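PDB 1P9N: molybdopterin-guanine dinucleotide biosynthesis protein B, which binds GTP, hydrolyses it weakly, and may act as an adapter for efficient biosynthesis and use of the molybdopterin guanine dinucleotide cofactor. Local coordinates for residues Leu115-Ala120 against Leu149-Val154; Met1-Ala6 against Leu97-Val102; Glu81-Gln86 against Glu103-Glu108; Pro24-Arg29 against Asp159-Trp164. All blocks are in the same frame, centred on the assembly; numbering follows the deposited sequence.

How the contacts relate
The four contacts illustrate how a P-loop nucleotide-binding fold varies its chemistry from centre to rim. Contact 2 is the core: strands 4-7 and 99-103, side by side in the parallel sheet, joined by backbone bonds and buried aliphatic side chains. Contacts 3 and 4, both partly buried, pack against it on separate flanks, Leu85 reaching Val102 and Trp164 reaching Pro3 and Leu5. Contact 4 adds a salt bridge at the border of a helix pair, whereas contact 3 sets a leucine methyl on an aromatic face beside the second subunit. Contact 1, buried but peripheral, joins loops after two strands by packing an arginine on an isoleucine, and touches contact 4 through Leu149 and Phe160.

Contact 1. Residues Leu115-Ala120 against Leu149-Val154; sequences LFRDGA and LDINDV
Ile151 lays its side chain across the guanidinium of Arg117, the two crossing at about a right angle. The pair belongs to the loop end of the parallel sheet in a P-loop NTPase fold: residues 115-120 lead out of strand 111-115, while residues 149-154 turn from strand 148-150, the outermost within the chain, toward helix 154-168. One face of the guanidinium receives Ile151 CG2, 3.6 Å above its plane and offset toward the rim. With CG1 anti to the backbone N (chi1 -161°), Ile151 also sends CD1 back to Leu115, whose CD2 lies 4.0 Å from it. Leu115 and Ile151 both touch Leu18 of helix 15-28. Arg117 NH1 makes a weak hydrogen bond to the backbone O of Thr13, a residue inferred to bind GTP, consistent with the contact lying beside the nucleotide site. An alanine in place of Arg117 would probably leave the Thr13 carbonyl without this donor and Ile151 without the flat group it packs against. Two turns shape the loops: a type II turn from Arg117 to Ala120, and a type I turn from Asp150 to Asp153, the latter closed by Asp153 N on Asp150 O at 3.2 Å.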
loop_
_atom_site.group_PDB
_atom_site.type_symbol
_atom_site.label_atom_id
_atom_site.label_comp_id
_atom_site.label_asym_id
_atom_site.label_seq_id
_atom_site.Cartn_x
_atom_site.Cartn_y
_atom_site.Cartn_z
ATOM N N LEU A 115 -15.251 -23.357 1.856
ATOM C CA LEU A 115 -14.939 -23.959 3.146
ATOM C C LEU A 115 -16.215 -24.378 3.848
ATOM O O LEU A 115 -17.278 -23.825 3.593
ATOM C CB LEU A 115 -14.188 -22.987 4.040
ATOM C CG LEU A 115 -12.843 -22.621 3.455
ATOM C CD1 LEU A 115 -12.002 -21.972 4.522
ATOM C CD2 LEU A 115 -12.172 -23.872 2.927
ATOM N N PHE A 116 -16.118 -25.370 4.721
ATOM C CA PHE A 116 -17.281 -25.819 5.452
ATOM C C PHE A 116 -16.873 -26.603 6.692
ATOM O O PHE A 116 -15.837 -27.270 6.707
ATOM C CB PHE A 116 -18.192 -26.672 4.557
ATOM C CG PHE A 116 -19.397 -27.203 5.274
ATOM C CD1 PHE A 116 -19.312 -28.361 6.041
ATOM C CD2 PHE A 116 -20.582 -26.485 5.283
ATOM C CE1 PHE A 116 -20.390 -28.795 6.822
ATOM C CE2 PHE A 116 -21.666 -26.905 6.058
ATOM C CZ PHE A 116 -21.565 -28.069 6.834
ATOM N N ARG A 117 -17.687 -26.485 7.737
ATOM C CA ARG A 117 -17.464 -27.173 8.995
ATOM C C ARG A 117 -18.798 -27.402 9.667
ATOM O O ARG A 117 -19.467 -26.461 10.091
ATOM C CB ARG A 117 -16.565 -26.358 9.914
ATOM C CG ARG A 117 -15.179 -26.126 9.357
ATOM C CD ARG A 117 -14.386 -25.203 10.256
ATOM N NE ARG A 117 -13.284 -25.882 10.933
ATOM C CZ ARG A 117 -12.053 -25.992 10.443
ATOM N NH1 ARG A 117 -11.756 -25.469 9.261
ATOM N NH2 ARG A 117 -11.112 -26.613 11.150
ATOM N N ASP A 118 -19.181 -28.671 9.737
ATOM C CA ASP A 118 -20.428 -29.077 10.358
ATOM C C ASP A 118 -20.503 -28.379 11.717
ATOM O O ASP A 118 -19.498 -28.239 12.404
ATOM C CB ASP A 118 -20.423 -30.599 10.528
ATOM C CG ASP A 118 -21.816 -31.189 10.609
ATOM O OD1 ASP A 118 -22.571 -31.096 9.616
ATOM O OD2 ASP A 118 -22.156 -31.754 11.670
ATOM N N GLY A 119 -21.691 -27.913 12.085
ATOM C CA GLY A 119 -21.861 -27.250 13.368
ATOM C C GLY A 119 -21.653 -25.741 13.428
ATOM O O GLY A 119 -21.899 -25.127 14.472
ATOM N N ALA A 120 -21.202 -25.137 12.330
ATOM C CA ALA A 120 -20.971 -23.695 12.289
ATOM C C ALA A 120 -22.257 -22.930 11.949
ATOM O O ALA A 120 -22.215 -21.903 11.276
ATOM C CB ALA A 120 -19.877 -23.371 11.272
ATOM N N LEU A 149 -12.105 -32.103 -0.342
ATOM C CA LEU A 149 -10.881 -32.217 0.435
ATOM C C LEU A 149 -11.117 -32.080 1.930
ATOM O O LEU A 149 -12.093 -31.495 2.371
ATOM C CB LEU A 149 -9.868 -31.154 0.004
ATOM C CG LEU A 149 -9.412 -31.035 -1.450
ATOM C CD1 LEU A 149 -8.613 -29.750 -1.595
ATOM C CD2 LEU A 149 -8.570 -32.204 -1.865
ATOM N N ASP A 150 -10.193 -32.616 2.712
ATOM C CA ASP A 150 -10.292 -32.549 4.160
ATOM C C ASP A 150 -9.715 -31.221 4.606
ATOM O O ASP A 150 -8.534 -30.932 4.398
ATOM C CB ASP A 150 -9.520 -33.713 4.784
ATOM C CG ASP A 150 -9.529 -33.681 6.290
ATOM O OD1 ASP A 150 -10.620 -33.648 6.891
ATOM O OD2 ASP A 150 -8.439 -33.702 6.883
ATOM N N ILE A 151 -10.561 -30.423 5.238
ATOM C CA ILE A 151 -10.170 -29.101 5.686
ATOM C C ILE A 151 -9.104 -29.084 6.760
ATOM O O ILE A 151 -8.468 -28.050 6.981
ATOM C CB ILE A 151 -11.393 -28.283 6.192
ATOM C CG1 ILE A 151 -11.046 -26.785 6.197
ATOM C CG2 ILE A 151 -11.786 -28.729 7.599
ATOM C CD1 ILE A 151 -12.236 -25.875 6.342
ATOM N N ASN A 152 -8.895 -30.202 7.445
ATOM C CA ASN A 152 -7.870 -30.172 8.473
ATOM C C ASN A 152 -6.513 -30.713 8.079
ATOM O O ASN A 152 -5.589 -30.736 8.894
ATOM C CB ASN A 152 -8.369 -30.824 9.751
ATOM C CG ASN A 152 -9.281 -29.898 10.525
ATOM O OD1 ASN A 152 -10.501 -30.024 10.467
ATOM N ND2 ASN A 152 -8.689 -28.934 11.230
ATOM N N ASP A 153 -6.388 -31.106 6.816
ATOM C CA ASP A 153 -5.129 -31.615 6.292
ATOM C C ASP A 153 -4.511 -30.544 5.370
ATOM O O ASP A 153 -4.655 -30.593 4.136
ATOM C CB ASP A 153 -5.379 -32.930 5.545
ATOM C CG ASP A 153 -4.197 -33.356 4.691
ATOM O OD1 ASP A 153 -3.044 -32.958 5.006
ATOM O OD2 ASP A 153 -4.432 -34.098 3.708
ATOM N N VAL A 154 -3.821 -29.580 5.985
ATOM C CA VAL A 154 -3.224 -28.478 5.238
ATOM C C VAL A 154 -2.271 -28.916 4.139
ATOM O O VAL A 154 -2.423 -28.514 2.984
ATOM C CB VAL A 154 -2.486 -27.494 6.164
ATOM C CG1 VAL A 154 -1.995 -26.298 5.353
ATOM C CG2 VAL A 154 -3.405 -27.030 7.271
#

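Contact 2. Residues Met1-Ala6 against Leu97-Val102; sequences MIPLLA and LDLILV
Leu4 and Ile100 lie side by side and point the same way, with Leu4 CD2 3.4 Å from Ile100 CB, where strands 4-6 and 99-102 run parallel in one sheet, their short axes 30° apart. The dense part of the contact rests on a ladder of three bonds and on the buried Leu5, Ala6, Ile100 and Val102. Leu5 is gripped twice: its N donates to Ile100 O at 3.0 Å, nearly straight at 166°, and its O accepts from Val102 N at 2.8 Å. Ile100 N completes the ladder on Pro3 O. Helix 85-90 covers the face of Leu4 and Val102; Leu5 and Leu101 share the other, beneath helices 154-168 and 15-28. Pro3 and Leu99 are buried too, Pro3 CG meeting Leu99 CD2 at 3.8 Å. The more open side lies toward the chain start, beyond the strand pairing, where the partly exposed Ile2 sets CD1 over the backbone of Leu97 and Asp98. Asp98, also partly exposed, spends its carboxylate on a salt bridge to Arg32. Leu97 and Asp98 are predicted to bind GTP. Helices on both faces of a parallel sheet, with strand 4-7 leading into the phosphate-binding loop, are typical of the P-loop NTPase fold.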
loop_
_atom_site.group_PDB
_atom_site.type_symbol
_atom_site.label_atom_id
_atom_site.label_comp_id
_atom_site.label_asym_id
_atom_site.label_seq_id
_atom_site.Cartn_x
_atom_site.Cartn_y
_atom_site.Cartn_z
HETATM N N MSE A 1 1.567 -16.819 -16.539
HETATM C CA MSE A 1 0.290 -16.210 -16.047
HETATM C C MSE A 1 0.542 -15.486 -14.723
HETATM O O MSE A 1 1.215 -14.462 -14.705
HETATM C CB MSE A 1 -0.775 -17.306 -15.859
HETATM C CG MSE A 1 -2.251 -16.843 -16.014
HETATM SE SE MSE A 1 -3.553 -18.402 -16.175
HETATM C CE MSE A 1 -4.453 -18.260 -14.398
ATOM N N ILE A 2 -0.002 -16.041 -13.640
ATOM C CA ILE A 2 0.089 -15.540 -12.259
ATOM C C ILE A 2 -1.323 -15.602 -11.665
ATOM O O ILE A 2 -1.922 -14.594 -11.337
ATOM C CB ILE A 2 0.605 -14.101 -12.173
ATOM C CG1 ILE A 2 0.736 -13.708 -10.703
ATOM C CG2 ILE A 2 -0.334 -13.138 -12.925
ATOM C CD1 ILE A 2 1.760 -14.490 -9.964
ATOM N N PRO A 3 -1.852 -16.818 -11.497
ATOM C CA PRO A 3 -3.173 -17.164 -10.973
ATOM C C PRO A 3 -3.698 -16.453 -9.741
ATOM O O PRO A 3 -2.945 -16.019 -8.872
ATOM C CB PRO A 3 -3.047 -18.661 -10.724
ATOM C CG PRO A 3 -1.602 -18.782 -10.288
ATOM C CD PRO A 3 -0.949 -17.983 -11.377
ATOM N N LEU A 4 -5.025 -16.374 -9.688
ATOM C CA LEU A 4 -5.769 -15.771 -8.581
ATOM C C LEU A 4 -6.690 -16.873 -8.089
ATOM O O LEU A 4 -7.475 -17.421 -8.866
ATOM C CB LEU A 4 -6.613 -14.568 -9.061
ATOM C CG LEU A 4 -5.954 -13.189 -9.181
ATOM C CD1 LEU A 4 -6.864 -12.238 -9.902
ATOM C CD2 LEU A 4 -5.663 -12.644 -7.814
ATOM N N LEU A 5 -6.596 -17.202 -6.811
ATOM C CA LEU A 5 -7.425 -18.248 -6.248
ATOM C C LEU A 5 -8.059 -17.716 -4.983
ATOM O O LEU A 5 -7.368 -17.193 -4.118
ATOM C CB LEU A 5 -6.552 -19.470 -5.932
ATOM C CG LEU A 5 -7.035 -20.816 -5.354
ATOM C CD1 LEU A 5 -5.796 -21.686 -5.164
ATOM C CD2 LEU A 5 -7.726 -20.661 -4.017
ATOM N N ALA A 6 -9.371 -17.878 -4.872
ATOM C CA ALA A 6 -10.109 -17.406 -3.712
ATOM C C ALA A 6 -10.606 -18.479 -2.740
ATOM O O ALA A 6 -10.769 -19.658 -3.102
ATOM C CB ALA A 6 -11.282 -16.588 -4.181
ATOM N N LEU A 97 6.040 -13.095 -7.164
ATOM C CA LEU A 97 4.820 -13.800 -6.779
ATOM C C LEU A 97 4.414 -14.825 -7.852
ATOM O O LEU A 97 4.542 -14.555 -9.054
ATOM C CB LEU A 97 3.683 -12.798 -6.572
ATOM C CG LEU A 97 3.847 -11.701 -5.509
ATOM C CD1 LEU A 97 2.668 -10.745 -5.590
ATOM C CD2 LEU A 97 3.942 -12.313 -4.118
ATOM N N ASP A 98 3.924 -15.991 -7.417
ATOM C CA ASP A 98 3.502 -17.055 -8.334
ATOM C C ASP A 98 2.003 -17.338 -8.169
ATOM O O ASP A 98 1.350 -17.884 -9.064
ATOM C CB ASP A 98 4.281 -18.334 -8.030
ATOM C CG ASP A 98 5.707 -18.057 -7.583
ATOM O OD1 ASP A 98 6.560 -17.800 -8.464
ATOM O OD2 ASP A 98 5.967 -18.086 -6.354
ATOM N N LEU A 99 1.468 -16.950 -7.016
ATOM C CA LEU A 99 0.061 -17.178 -6.708
ATOM C C LEU A 99 -0.517 -16.037 -5.852
ATOM O O LEU A 99 0.160 -15.518 -4.959
ATOM C CB LEU A 99 -0.063 -18.525 -5.974
ATOM C CG LEU A 99 -1.371 -19.163 -5.510
ATOM C CD1 LEU A 99 -1.854 -18.492 -4.254
ATOM C CD2 LEU A 99 -2.403 -19.103 -6.624
ATOM N N ILE A 100 -1.750 -15.625 -6.135
ATOM C CA ILE A 100 -2.365 -14.578 -5.333
ATOM C C ILE A 100 -3.642 -15.124 -4.733
ATOM O O ILE A 100 -4.561 -15.513 -5.447
ATOM C CB ILE A 100 -2.728 -13.281 -6.141
ATOM C CG1 ILE A 100 -1.502 -12.708 -6.861
ATOM C CG2 ILE A 100 -3.239 -12.204 -5.180
ATOM C CD1 ILE A 100 -1.863 -11.705 -7.925
ATOM N N LEU A 101 -3.684 -15.157 -3.413
ATOM C CA LEU A 101 -4.840 -15.642 -2.701
ATOM C C LEU A 101 -5.805 -14.488 -2.481
ATOM O O LEU A 101 -5.412 -13.415 -2.020
ATOM C CB LEU A 101 -4.409 -16.218 -1.358
ATOM C CG LEU A 101 -3.539 -17.471 -1.335
ATOM C CD1 LEU A 101 -3.238 -17.767 0.106
ATOM C CD2 LEU A 101 -4.239 -18.665 -1.991
ATOM N N VAL A 102 -7.073 -14.720 -2.801
ATOM C CA VAL A 102 -8.125 -13.714 -2.672
ATOM C C VAL A 102 -9.103 -14.133 -1.570
ATOM O O VAL A 102 -9.697 -15.201 -1.640
ATOM C CB VAL A 102 -8.859 -13.571 -4.020
ATOM C CG1 VAL A 102 -9.827 -12.417 -3.974
ATOM C CG2 VAL A 102 -7.840 -13.373 -5.135
#

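Contact 3. Residues Glu81-Gln86 against Glu103-Glu108; sequences EELDLQ and EGFKHE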
loop_
_atom_site.group_PDB
_atom_site.type_symbol
_atom_site.label_atom_id
_atom_site.label_comp_id
_atom_site.label_asym_id
_atom_site.label_seq_id
_atom_site.Cartn_x
_atom_site.Cartn_y
_atom_site.Cartn_z
ATOM N N GLU A 81 -15.258 2.822 -3.429
ATOM C CA GLU A 81 -14.379 1.925 -2.703
ATOM C C GLU A 81 -13.905 0.937 -3.763
ATOM O O GLU A 81 -14.671 0.581 -4.670
ATOM C CB GLU A 81 -15.104 1.219 -1.544
ATOM C CG GLU A 81 -16.027 0.074 -1.897
ATOM C CD GLU A 81 -16.237 -0.868 -0.715
ATOM O OE1 GLU A 81 -17.172 -1.689 -0.752
ATOM O OE2 GLU A 81 -15.458 -0.800 0.255
ATOM N N GLU A 82 -12.639 0.528 -3.677
ATOM C CA GLU A 82 -12.058 -0.395 -4.650
ATOM C C GLU A 82 -12.528 -1.832 -4.491
ATOM O O GLU A 82 -12.289 -2.465 -3.466
ATOM C CB GLU A 82 -10.532 -0.351 -4.579
ATOM C CG GLU A 82 -9.887 0.228 -5.805
ATOM C CD GLU A 82 -10.404 -0.416 -7.069
ATOM O OE1 GLU A 82 -11.174 -1.394 -6.979
ATOM O OE2 GLU A 82 -10.045 0.052 -8.160
ATOM N N LEU A 83 -13.191 -2.349 -5.515
ATOM C CA LEU A 83 -13.688 -3.712 -5.470
ATOM C C LEU A 83 -13.345 -4.471 -6.722
ATOM O O LEU A 83 -13.937 -5.504 -7.008
ATOM C CB LEU A 83 -15.194 -3.726 -5.296
ATOM C CG LEU A 83 -15.657 -3.131 -3.984
ATOM C CD1 LEU A 83 -17.099 -2.664 -4.113
ATOM C CD2 LEU A 83 -15.483 -4.169 -2.902
ATOM N N ASP A 84 -12.409 -3.947 -7.488
ATOM C CA ASP A 84 -11.989 -4.627 -8.695
ATOM C C ASP A 84 -10.754 -5.484 -8.341
ATOM O O ASP A 84 -9.641 -4.951 -8.217
ATOM C CB ASP A 84 -11.654 -3.587 -9.765
ATOM C CG ASP A 84 -11.175 -4.210 -11.052
ATOM O OD1 ASP A 84 -11.207 -3.525 -12.093
ATOM O OD2 ASP A 84 -10.754 -5.382 -11.033
ATOM N N LEU A 85 -10.936 -6.798 -8.173
ATOM C CA LEU A 85 -9.798 -7.649 -7.830
ATOM C C LEU A 85 -8.722 -7.517 -8.898
ATOM O O LEU A 85 -7.542 -7.402 -8.582
ATOM C CB LEU A 85 -10.210 -9.120 -7.681
ATOM C CG LEU A 85 -11.201 -9.539 -6.589
ATOM C CD1 LEU A 85 -11.280 -11.036 -6.572
ATOM C CD2 LEU A 85 -10.771 -9.058 -5.228
ATOM N N GLN A 86 -9.122 -7.519 -10.161
ATOM C CA GLN A 86 -8.147 -7.378 -11.231
ATOM C C GLN A 86 -7.269 -6.140 -11.064
ATOM O O GLN A 86 -6.099 -6.144 -11.454
ATOM C CB GLN A 86 -8.839 -7.284 -12.569
ATOM C CG GLN A 86 -8.092 -8.023 -13.614
ATOM C CD GLN A 86 -8.040 -9.493 -13.283
ATOM O OE1 GLN A 86 -7.313 -10.264 -13.917
ATOM N NE2 GLN A 86 -8.821 -9.897 -12.282
ATOM N N GLU A 103 -9.266 -13.290 -0.556
ATOM C CA GLU A 103 -10.143 -13.594 0.578
ATOM C C GLU A 103 -10.905 -12.390 1.083
ATOM O O GLU A 103 -10.358 -11.292 1.169
ATOM C CB GLU A 103 -9.316 -14.144 1.747
ATOM C CG GLU A 103 -9.868 -13.813 3.147
ATOM C CD GLU A 103 -8.776 -13.762 4.218
ATOM O OE1 GLU A 103 -7.664 -13.295 3.895
ATOM O OE2 GLU A 103 -9.020 -14.159 5.379
ATOM N N GLY A 104 -12.167 -12.605 1.436
ATOM C CA GLY A 104 -12.966 -11.526 1.986
ATOM C C GLY A 104 -13.899 -10.758 1.069
ATOM O O GLY A 104 -14.647 -9.906 1.520
ATOM N N PHE A 105 -13.862 -11.048 -0.221
ATOM C CA PHE A 105 -14.720 -10.346 -1.149
ATOM C C PHE A 105 -15.955 -11.151 -1.465
ATOM O O PHE A 105 -15.896 -12.085 -2.270
ATOM C CB PHE A 105 -13.997 -10.059 -2.454
ATOM C CG PHE A 105 -12.902 -9.058 -2.317
ATOM C CD1 PHE A 105 -11.803 -9.326 -1.513
ATOM C CD2 PHE A 105 -12.960 -7.847 -2.996
ATOM C CE1 PHE A 105 -10.782 -8.408 -1.394
ATOM C CE2 PHE A 105 -11.941 -6.921 -2.882
ATOM C CZ PHE A 105 -10.848 -7.204 -2.080
ATOM N N LYS A 106 -17.090 -10.806 -0.862
ATOM C CA LYS A 106 -18.331 -11.538 -1.150
ATOM C C LYS A 106 -18.715 -11.290 -2.591
ATOM O O LYS A 106 -18.432 -10.244 -3.151
ATOM C CB LYS A 106 -19.458 -11.056 -0.231
ATOM C CG LYS A 106 -20.050 -12.134 0.713
ATOM C CD LYS A 106 -21.181 -11.543 1.584
ATOM C CE LYS A 106 -22.013 -12.596 2.325
ATOM N NZ LYS A 106 -23.077 -11.902 3.111
ATOM N N HIS A 107 -19.333 -12.282 -3.194
ATOM C CA HIS A 107 -19.782 -12.153 -4.550
ATOM C C HIS A 107 -18.742 -11.658 -5.520
ATOM O O HIS A 107 -18.635 -10.481 -5.785
ATOM C CB HIS A 107 -21.004 -11.255 -4.575
ATOM C CG HIS A 107 -22.263 -11.996 -4.864
ATOM N ND1 HIS A 107 -23.451 -11.736 -4.221
ATOM C CD2 HIS A 107 -22.508 -13.019 -5.719
ATOM C CE1 HIS A 107 -24.375 -12.571 -4.664
ATOM N NE2 HIS A 107 -23.826 -13.359 -5.572
ATOM N N GLU A 108 -17.982 -12.595 -6.057
ATOM C CA GLU A 108 -16.933 -12.309 -7.024
ATOM C C GLU A 108 -16.924 -13.537 -7.914
ATOM O O GLU A 108 -17.600 -14.511 -7.601
ATOM C CB GLU A 108 -15.595 -12.174 -6.314
ATOM C CG GLU A 108 -14.611 -11.316 -7.075
ATOM C CD GLU A 108 -14.968 -9.842 -7.020
ATOM O OE1 GLU A 108 -14.584 -9.108 -7.964
ATOM O OE2 GLU A 108 -15.619 -9.434 -6.025
#
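Leu85 and Phe105 slide past each other in opposite directions, which brings the leucine's CD2 over the centre of the phenyl ring. That methyl sits 3.4 Å from the ring centroid and 13° off the normal, a CH-pi contact over the face. Phe105 holds its CG anti to the carbonyl carbon (chi1 -69°), presenting this face to the start of helix 85-90. Leu83 CD2 approaches the same ring obliquely at 4.5 Å from Phe105 CD2, and Glu103 O lies in the ring plane at an edge. The other branch of Leu85 meets Glu108 from the opposite direction, with CD1 at 3.4 Å from Glu108 CG. The glutamate chain bends at chi2 (73°), carrying its carboxylate along the leucine: OE1 lies 3.7 Å from Leu85 CG. Before the helix, Asp84, the N-cap residue, donates its N to Glu82 OE1 at 2.9 Å. His38 meets Phe105 edge-to-face, and Ala66 of the second subunit also packs on Phe105, placing the cluster at the dimer interface. The contact thus joins a helix N-terminus to the loop leaving strand 99-103, at the carboxyl end of the parallel sheet where P-loop folds place their nucleotide site.

Contact 4. Residues Pro24-Arg29 against Asp159-Trp164; sequences PALCAR and DFVVEW
This is a helix-to-helix contact with an apolar centre and a charged border, between the end of helix 15-28 and the middle of helix 154-168. Both helices pack on the same face of the parallel sheet, where Val161 also reaches Leu5 of strand 4-7. Leu26 supplies the apolar part with one branch: its CD2 lies 4.0 Å from Val161 CG1 and equally far from Val162 CG2. The leucine crosses Val161 at about a right angle but slides past Val162 in the opposite direction. Ile31 touches both Leu26 and Val162, extending this apolar patch into the loop that follows the first helix.

At the border, Arg29 brings the edge of its guanidinium to Asp159, forming a salt bridge. NH1 and NH2 both point to the single oxygen OD1, NH2 donating at 2.6 Å with an angle of 132°; the modelled NH1 separation is too short to be read closely. The guanidinium and carboxylate planes stand 45° apart, and NH2 meets OD1 from above the carboxylate plane rather than within it. Glu155 OE1 forms a second salt bridge to NH2. A leucine in place of Arg29 would probably leave both Asp159 and Glu155 without this positively charged partner. One arginine just past the helix end is therefore shared by two acids of helix 154-168, a pairing that probably favours the ionised state of both carboxylates.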
loop_
_atom_site.group_PDB
_atom_site.type_symbol
_atom_site.label_atom_id
_atom_site.label_comp_id
_atom_site.label_asym_id
_atom_site.label_seq_id
_atom_site.Cartn_x
_atom_site.Cartn_y
_atom_site.Cartn_z
ATOM N N PRO A 24 2.390 -20.874 4.901
ATOM C CA PRO A 24 3.696 -21.516 5.127
ATOM C C PRO A 24 3.859 -22.733 4.223
ATOM O O PRO A 24 4.875 -22.899 3.547
ATOM C CB PRO A 24 3.644 -21.910 6.599
ATOM C CG PRO A 24 2.686 -20.911 7.194
ATOM C CD PRO A 24 1.604 -20.834 6.145
ATOM N N ALA A 25 2.834 -23.573 4.220
ATOM C CA ALA A 25 2.839 -24.762 3.399
ATOM C C ALA A 25 3.191 -24.398 1.975
ATOM O O ALA A 25 4.106 -24.965 1.400
ATOM C CB ALA A 25 1.493 -25.425 3.444
ATOM N N LEU A 26 2.476 -23.443 1.396
ATOM C CA LEU A 26 2.759 -23.057 0.017
ATOM C C LEU A 26 4.193 -22.584 -0.129
ATOM O O LEU A 26 4.823 -22.791 -1.162
ATOM C CB LEU A 26 1.772 -21.979 -0.452
ATOM C CG LEU A 26 0.370 -22.559 -0.678
ATOM C CD1 LEU A 26 -0.595 -21.487 -1.127
ATOM C CD2 LEU A 26 0.450 -23.650 -1.729
ATOM N N CYS A 27 4.716 -21.975 0.924
ATOM C CA CYS A 27 6.079 -21.478 0.886
ATOM C C CYS A 27 7.052 -22.630 0.848
ATOM O O CYS A 27 8.009 -22.619 0.070
ATOM C CB CYS A 27 6.350 -20.586 2.095
ATOM S SG CYS A 27 5.365 -19.039 2.053
ATOM N N ALA A 28 6.788 -23.630 1.683
ATOM C CA ALA A 28 7.621 -24.828 1.753
ATOM C C ALA A 28 7.741 -25.476 0.378
ATOM O O ALA A 28 8.816 -25.960 0.022
ATOM C CB ALA A 28 7.037 -25.819 2.749
ATOM N N ARG A 29 6.651 -25.490 -0.394
ATOM C CA ARG A 29 6.688 -26.071 -1.736
ATOM C C ARG A 29 7.316 -25.153 -2.783
ATOM O O ARG A 29 7.266 -25.450 -3.982
ATOM C CB ARG A 29 5.297 -26.447 -2.222
ATOM C CG ARG A 29 4.693 -27.629 -1.540
ATOM C CD ARG A 29 4.082 -27.241 -0.217
ATOM N NE ARG A 29 3.515 -28.390 0.488
ATOM C CZ ARG A 29 2.791 -29.338 -0.099
ATOM N NH1 ARG A 29 2.558 -29.269 -1.405
ATOM N NH2 ARG A 29 2.286 -30.341 0.620
ATOM N N ASP A 159 -1.010 -29.357 -1.585
ATOM C CA ASP A 159 -0.706 -30.163 -2.758
ATOM C C ASP A 159 -1.725 -29.927 -3.846
ATOM O O ASP A 159 -1.367 -29.733 -5.014
ATOM C CB ASP A 159 -0.670 -31.641 -2.386
ATOM C CG ASP A 159 0.416 -31.958 -1.367
ATOM O OD1 ASP A 159 1.578 -31.559 -1.589
ATOM O OD2 ASP A 159 0.118 -32.610 -0.344
ATOM N N PHE A 160 -2.997 -29.938 -3.454
ATOM C CA PHE A 160 -4.083 -29.718 -4.394
ATOM C C PHE A 160 -3.884 -28.384 -5.088
ATOM O O PHE A 160 -3.923 -28.312 -6.313
ATOM C CB PHE A 160 -5.413 -29.718 -3.663
ATOM C CG PHE A 160 -6.593 -29.477 -4.557
ATOM C CD1 PHE A 160 -7.142 -30.515 -5.305
ATOM C CD2 PHE A 160 -7.163 -28.198 -4.659
ATOM C CE1 PHE A 160 -8.243 -30.288 -6.141
ATOM C CE2 PHE A 160 -8.258 -27.971 -5.492
ATOM C CZ PHE A 160 -8.799 -29.015 -6.232
ATOM N N VAL A 161 -3.672 -27.324 -4.311
ATOM C CA VAL A 161 -3.470 -25.997 -4.893
ATOM C C VAL A 161 -2.383 -26.066 -5.952
ATOM O O VAL A 161 -2.617 -25.805 -7.133
ATOM C CB VAL A 161 -3.037 -24.978 -3.827
ATOM C CG1 VAL A 161 -2.506 -23.731 -4.483
ATOM C CG2 VAL A 161 -4.200 -24.631 -2.946
ATOM N N VAL A 162 -1.192 -26.433 -5.496
ATOM C CA VAL A 162 -0.015 -26.558 -6.335
ATOM C C VAL A 162 -0.323 -27.286 -7.641
ATOM O O VAL A 162 0.087 -26.840 -8.716
ATOM C CB VAL A 162 1.112 -27.284 -5.549
ATOM C CG1 VAL A 162 2.316 -27.525 -6.431
ATOM C CG2 VAL A 162 1.519 -26.447 -4.334
ATOM N N GLU A 163 -1.047 -28.401 -7.550
ATOM C CA GLU A 163 -1.421 -29.172 -8.735
ATOM C C GLU A 163 -2.335 -28.315 -9.589
ATOM O O GLU A 163 -2.147 -28.187 -10.806
ATOM C CB GLU A 163 -2.188 -30.436 -8.352
ATOM C CG GLU A 163 -1.402 -31.498 -7.596
ATOM C CD GLU A 163 -2.251 -32.736 -7.316
ATOM O OE1 GLU A 163 -2.904 -33.225 -8.271
ATOM O OE2 GLU A 163 -2.265 -33.213 -6.154
ATOM N N TRP A 164 -3.342 -27.740 -8.933
ATOM C CA TRP A 164 -4.300 -26.886 -9.614
ATOM C C TRP A 164 -3.563 -25.839 -10.412
ATOM O O TRP A 164 -3.895 -25.581 -11.565
ATOM C CB TRP A 164 -5.207 -26.172 -8.630
ATOM C CG TRP A 164 -6.078 -25.164 -9.335
ATOM C CD1 TRP A 164 -7.147 -25.428 -10.143
ATOM C CD2 TRP A 164 -5.909 -23.742 -9.347
ATOM N NE1 TRP A 164 -7.650 -24.261 -10.657
ATOM C CE2 TRP A 164 -6.910 -23.210 -10.187
ATOM C CE3 TRP A 164 -5.006 -22.865 -8.728
ATOM C CZ2 TRP A 164 -7.038 -21.836 -10.428
ATOM C CZ3 TRP A 164 -5.127 -21.500 -8.963
ATOM C CH2 TRP A 164 -6.142 -20.996 -9.809
#